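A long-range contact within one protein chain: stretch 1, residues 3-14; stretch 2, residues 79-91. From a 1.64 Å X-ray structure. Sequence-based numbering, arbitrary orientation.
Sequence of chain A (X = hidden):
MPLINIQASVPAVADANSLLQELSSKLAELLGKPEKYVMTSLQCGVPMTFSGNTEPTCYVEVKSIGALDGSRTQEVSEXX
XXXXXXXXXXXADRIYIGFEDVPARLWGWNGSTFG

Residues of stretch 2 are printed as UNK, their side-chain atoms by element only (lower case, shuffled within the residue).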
# COMPACT_ATOMS: atom_id res chain seq x y z
N LEU A 3 7.91 9.40 -2.20
CA LEU A 3 6.79 8.99 -1.36
C LEU A 3 7.34 8.07 -0.29
O LEU A 3 8.13 7.17 -0.57
CB LEU A 3 5.76 8.24 -2.21
CG LEU A 3 4.59 7.59 -1.47
CD1 LEU A 3 3.58 8.60 -0.96
CD2 LEU A 3 3.92 6.59 -2.40
N ILE A 4 6.95 8.34 0.96
CA ILE A 4 7.22 7.41 2.05
C ILE A 4 5.97 7.22 2.93
O ILE A 4 5.51 8.14 3.61
CB ILE A 4 8.48 7.81 2.85
CG1 ILE A 4 8.77 6.79 3.97
CG2 ILE A 4 8.41 9.28 3.34
CD1 ILE A 4 10.20 6.88 4.51
N ASN A 5 5.43 6.00 2.90
CA ASN A 5 4.24 5.65 3.66
C ASN A 5 4.63 4.67 4.77
O ASN A 5 5.20 3.61 4.49
CB ASN A 5 3.20 5.01 2.73
CG ASN A 5 2.55 6.00 1.78
OD1 ASN A 5 2.24 7.14 2.14
ND2 ASN A 5 2.30 5.54 0.56
N ILE A 6 4.36 5.03 6.03
CA ILE A 6 4.72 4.17 7.16
C ILE A 6 3.47 3.56 7.76
O ILE A 6 2.48 4.26 8.02
CB ILE A 6 5.49 4.95 8.25
CG1 ILE A 6 6.76 5.61 7.67
CG2 ILE A 6 5.90 4.02 9.39
CD1 ILE A 6 7.26 6.80 8.53
N GLN A 7 3.51 2.26 7.98
CA GLN A 7 2.44 1.52 8.63
C GLN A 7 3.03 0.86 9.88
O GLN A 7 3.91 -0.01 9.78
CB GLN A 7 1.89 0.50 7.63
CG GLN A 7 0.91 -0.52 8.16
CD GLN A 7 0.88 -1.76 7.29
OE1 GLN A 7 1.41 -2.80 7.67
NE2 GLN A 7 0.30 -1.64 6.10
N ALA A 8 2.59 1.28 11.06
CA ALA A 8 3.25 0.82 12.29
C ALA A 8 2.27 0.18 13.25
O ALA A 8 1.10 0.54 13.26
CB ALA A 8 4.02 1.97 12.97
N SER A 9 2.77 -0.74 14.07
CA SER A 9 1.96 -1.45 15.05
C SER A 9 1.76 -0.67 16.35
O SER A 9 0.79 -0.91 17.09
CB SER A 9 2.55 -2.83 15.34
OG SER A 9 3.75 -2.72 16.09
N VAL A 10 2.68 0.25 16.63
CA VAL A 10 2.64 1.02 17.89
C VAL A 10 1.48 2.02 17.91
O VAL A 10 0.94 2.39 16.86
CB VAL A 10 3.97 1.77 18.16
CG1 VAL A 10 5.13 0.80 18.25
CG2 VAL A 10 4.22 2.83 17.09
N PRO A 11 1.07 2.48 19.10
CA PRO A 11 -0.04 3.43 19.14
C PRO A 11 0.26 4.77 18.46
O PRO A 11 1.44 5.13 18.31
CB PRO A 11 -0.24 3.66 20.64
CG PRO A 11 0.29 2.42 21.27
CD PRO A 11 1.47 2.04 20.45
N ALA A 12 -0.78 5.49 18.06
CA ALA A 12 -0.61 6.82 17.45
C ALA A 12 0.22 7.75 18.33
O ALA A 12 0.16 7.66 19.56
CB ALA A 12 -1.95 7.43 17.13
N VAL A 13 1.03 8.61 17.72
CA VAL A 13 1.86 9.55 18.49
C VAL A 13 1.43 11.01 18.30
O VAL A 13 1.04 11.43 17.21
CB VAL A 13 3.38 9.38 18.23
CG1 VAL A 13 3.84 7.99 18.64
CG2 VAL A 13 3.72 9.65 16.77
N ALA A 14 1.48 11.78 19.39
CA ALA A 14 1.07 13.17 19.36
C ALA A 14 1.90 14.01 18.37
O ALA A 14 1.36 14.95 17.75
CB ALA A 14 1.11 13.77 20.77
N UNK A 79 18.65 5.82 7.04
CA UNK A 79 17.92 7.01 7.46
C UNK A 79 16.57 6.67 8.08
O UNK A 79 16.24 7.11 9.20
c UNK A 79 16.67 9.09 6.45
c UNK A 79 17.07 10.12 7.51
c UNK A 79 16.40 9.75 5.09
c UNK A 79 17.73 7.98 6.28
N UNK A 80 15.78 5.90 7.33
CA UNK A 80 14.40 5.61 7.69
C UNK A 80 14.31 4.75 8.95
O UNK A 80 13.54 5.06 9.87
c UNK A 80 13.65 4.96 6.50
c UNK A 80 12.28 4.42 6.93
c UNK A 80 13.49 5.99 5.39
N UNK A 81 15.10 3.68 9.00
CA UNK A 81 15.10 2.80 10.18
C UNK A 81 15.56 3.57 11.41
O UNK A 81 14.99 3.43 12.49
s UNK A 81 15.28 0.42 8.76
c UNK A 81 15.97 1.56 9.97
N UNK A 82 16.58 4.41 11.23
CA UNK A 82 17.09 5.24 12.33
C UNK A 82 16.06 6.22 12.86
O UNK A 82 15.86 6.35 14.08
N UNK A 83 15.38 6.90 11.93
CA UNK A 83 14.35 7.89 12.27
C UNK A 83 13.19 7.21 13.01
O UNK A 83 12.70 7.72 14.03
c UNK A 83 12.69 11.92 11.83
c UNK A 83 13.05 9.82 11.28
n UNK A 83 11.51 11.36 11.60
n UNK A 83 13.64 11.02 11.63
c UNK A 83 11.72 10.04 11.26
c UNK A 83 13.86 8.59 11.00
N UNK A 84 12.77 6.05 12.52
CA UNK A 84 11.66 5.33 13.13
C UNK A 84 12.02 4.74 14.51
O UNK A 84 11.21 4.78 15.43
c UNK A 84 10.38 5.00 10.99
c UNK A 84 10.09 3.37 12.91
c UNK A 84 11.06 4.27 12.16
c UNK A 84 10.05 4.11 9.80
N UNK A 85 13.23 4.21 14.63
CA UNK A 85 13.77 3.71 15.89
C UNK A 85 13.72 4.79 16.96
O UNK A 85 13.22 4.57 18.06
c UNK A 85 16.84 1.41 16.01
c UNK A 85 15.48 1.86 15.48
o UNK A 85 17.76 2.26 16.08
c UNK A 85 15.23 3.31 15.72
o UNK A 85 16.98 0.23 16.36
N UNK A 86 14.25 5.95 16.61
CA UNK A 86 14.35 7.11 17.51
C UNK A 86 12.97 7.66 17.92
O UNK A 86 12.72 7.92 19.11
c UNK A 86 15.21 8.19 16.83
c UNK A 86 16.55 9.66 18.37
c UNK A 86 15.30 9.54 17.53
o UNK A 86 17.52 10.31 17.97
n UNK A 86 16.54 9.03 19.54
N UNK A 87 12.08 7.81 16.95
CA UNK A 87 10.82 8.51 17.15
C UNK A 87 9.61 7.64 17.52
O UNK A 87 8.69 8.11 18.19
o UNK A 87 11.23 11.57 16.50
n UNK A 87 12.45 10.48 14.96
c UNK A 87 11.43 10.56 15.82
c UNK A 87 10.51 9.36 15.92
N UNK A 88 9.62 6.38 17.10
CA UNK A 88 8.52 5.47 17.41
C UNK A 88 8.91 4.34 18.36
O UNK A 88 8.04 3.60 18.81
c UNK A 88 7.89 4.89 16.13
c UNK A 88 7.28 5.91 15.18
c UNK A 88 6.80 5.21 13.90
c UNK A 88 6.14 6.68 15.86
N UNK A 89 10.20 4.23 18.65
CA UNK A 89 10.72 3.18 19.52
C UNK A 89 10.58 1.79 18.93
O UNK A 89 10.46 0.81 19.67
N UNK A 90 10.57 1.70 17.61
CA UNK A 90 10.53 0.40 16.93
C UNK A 90 11.96 0.05 16.53
O UNK A 90 12.61 0.81 15.83
c UNK A 90 9.62 0.43 15.66
c UNK A 90 7.26 1.08 14.85
c UNK A 90 8.20 0.85 16.04
c UNK A 90 9.63 -0.94 14.96
N UNK A 91 12.45 -1.11 17.00
CA UNK A 91 13.81 -1.56 16.72
C UNK A 91 14.01 -1.69 15.22
O UNK A 91 13.09 -2.14 14.53
c UNK A 91 11.67 -2.12 17.74
c UNK A 91 13.85 -2.96 17.36
c UNK A 91 12.72 -3.01 18.30

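Position 79 carries four carbons forked at the second, and none reaches stretch 1; this is Leu-79. At position 80 one carbon bears two others. One of these lies against the tip of Ile-4, and the short beta-branched side chain is Val-80, with Ile-4 CD1 3.5 Å from Val-80 CG2. Position 81 has one carbon followed by a sulfur, remote from the strand: Cys-81. Position 82 has no side-chain atoms and is Gly-82.

Position 83 shows one carbon leading to a five-membered ring of three carbons and two nitrogens, which marks His-83; its ring stays clear of stretch 1. Four carbons follow at position 84. The fork at the first carbon, with one two-carbon arm, identifies Ile-84; the end of the longer arm meets Ile-6, with Ile-84 CD1 4.1 Å from Ile-6 CD1.

Position 85 has three carbons, the last carrying two oxygens, a carboxylate far from the strand: Glu-85. Position 86 has the same carbon count but ends in one oxygen and one nitrogen, and is Gln-86. Position 87 is one carbon shorter, two carbons with a terminal oxygen and nitrogen: Asn-87. Its amide turns back along the helix, Asn-87 ND2 donating to His-83 O at 2.9 Å.

Position 88 has four carbons forked at the second, placed among Ala-8, Val-10 and Val-13. It is Leu-88, whose CD2 lies 3.8 Å from Val-13 CG1 and whose CD1 lies 4.4 Å from Ala-8 CB. Position 89 lacks side-chain atoms and has phi 67°, a conformation that favours glycine; Gly-89 is the first residue to leave helical geometry. Position 90 has four carbons forked at the first, one arm two carbons long, packed on Ala-8 and Val-10. This is Ile-90, with CG1 3.8 Å from Val-10 CG1 and CD1 3.9 Å from Ala-8 CB. At position 91 three carbons close a ring onto the backbone nitrogen: Pro-91, out of reach.

No hydrogen bond crosses between the stretches; the contact rests on apolar packing that buries 380 Å². Alternate strand residues, Ile-4, Ile-6 and Ala-8, point toward the helix, and the four-residue spacing of Val-80, Ile-84 and Leu-88 brings one helical face round to meet them. The strand and helix axes cross at -41°. Beyond the strand, Val-10 and Val-13 extend the packing around Leu-88, which contributes the largest covered area, while Ile-90 continues it past the helix end.

Stretch 2, residues 79-91: LVCGHIEQNLGIP
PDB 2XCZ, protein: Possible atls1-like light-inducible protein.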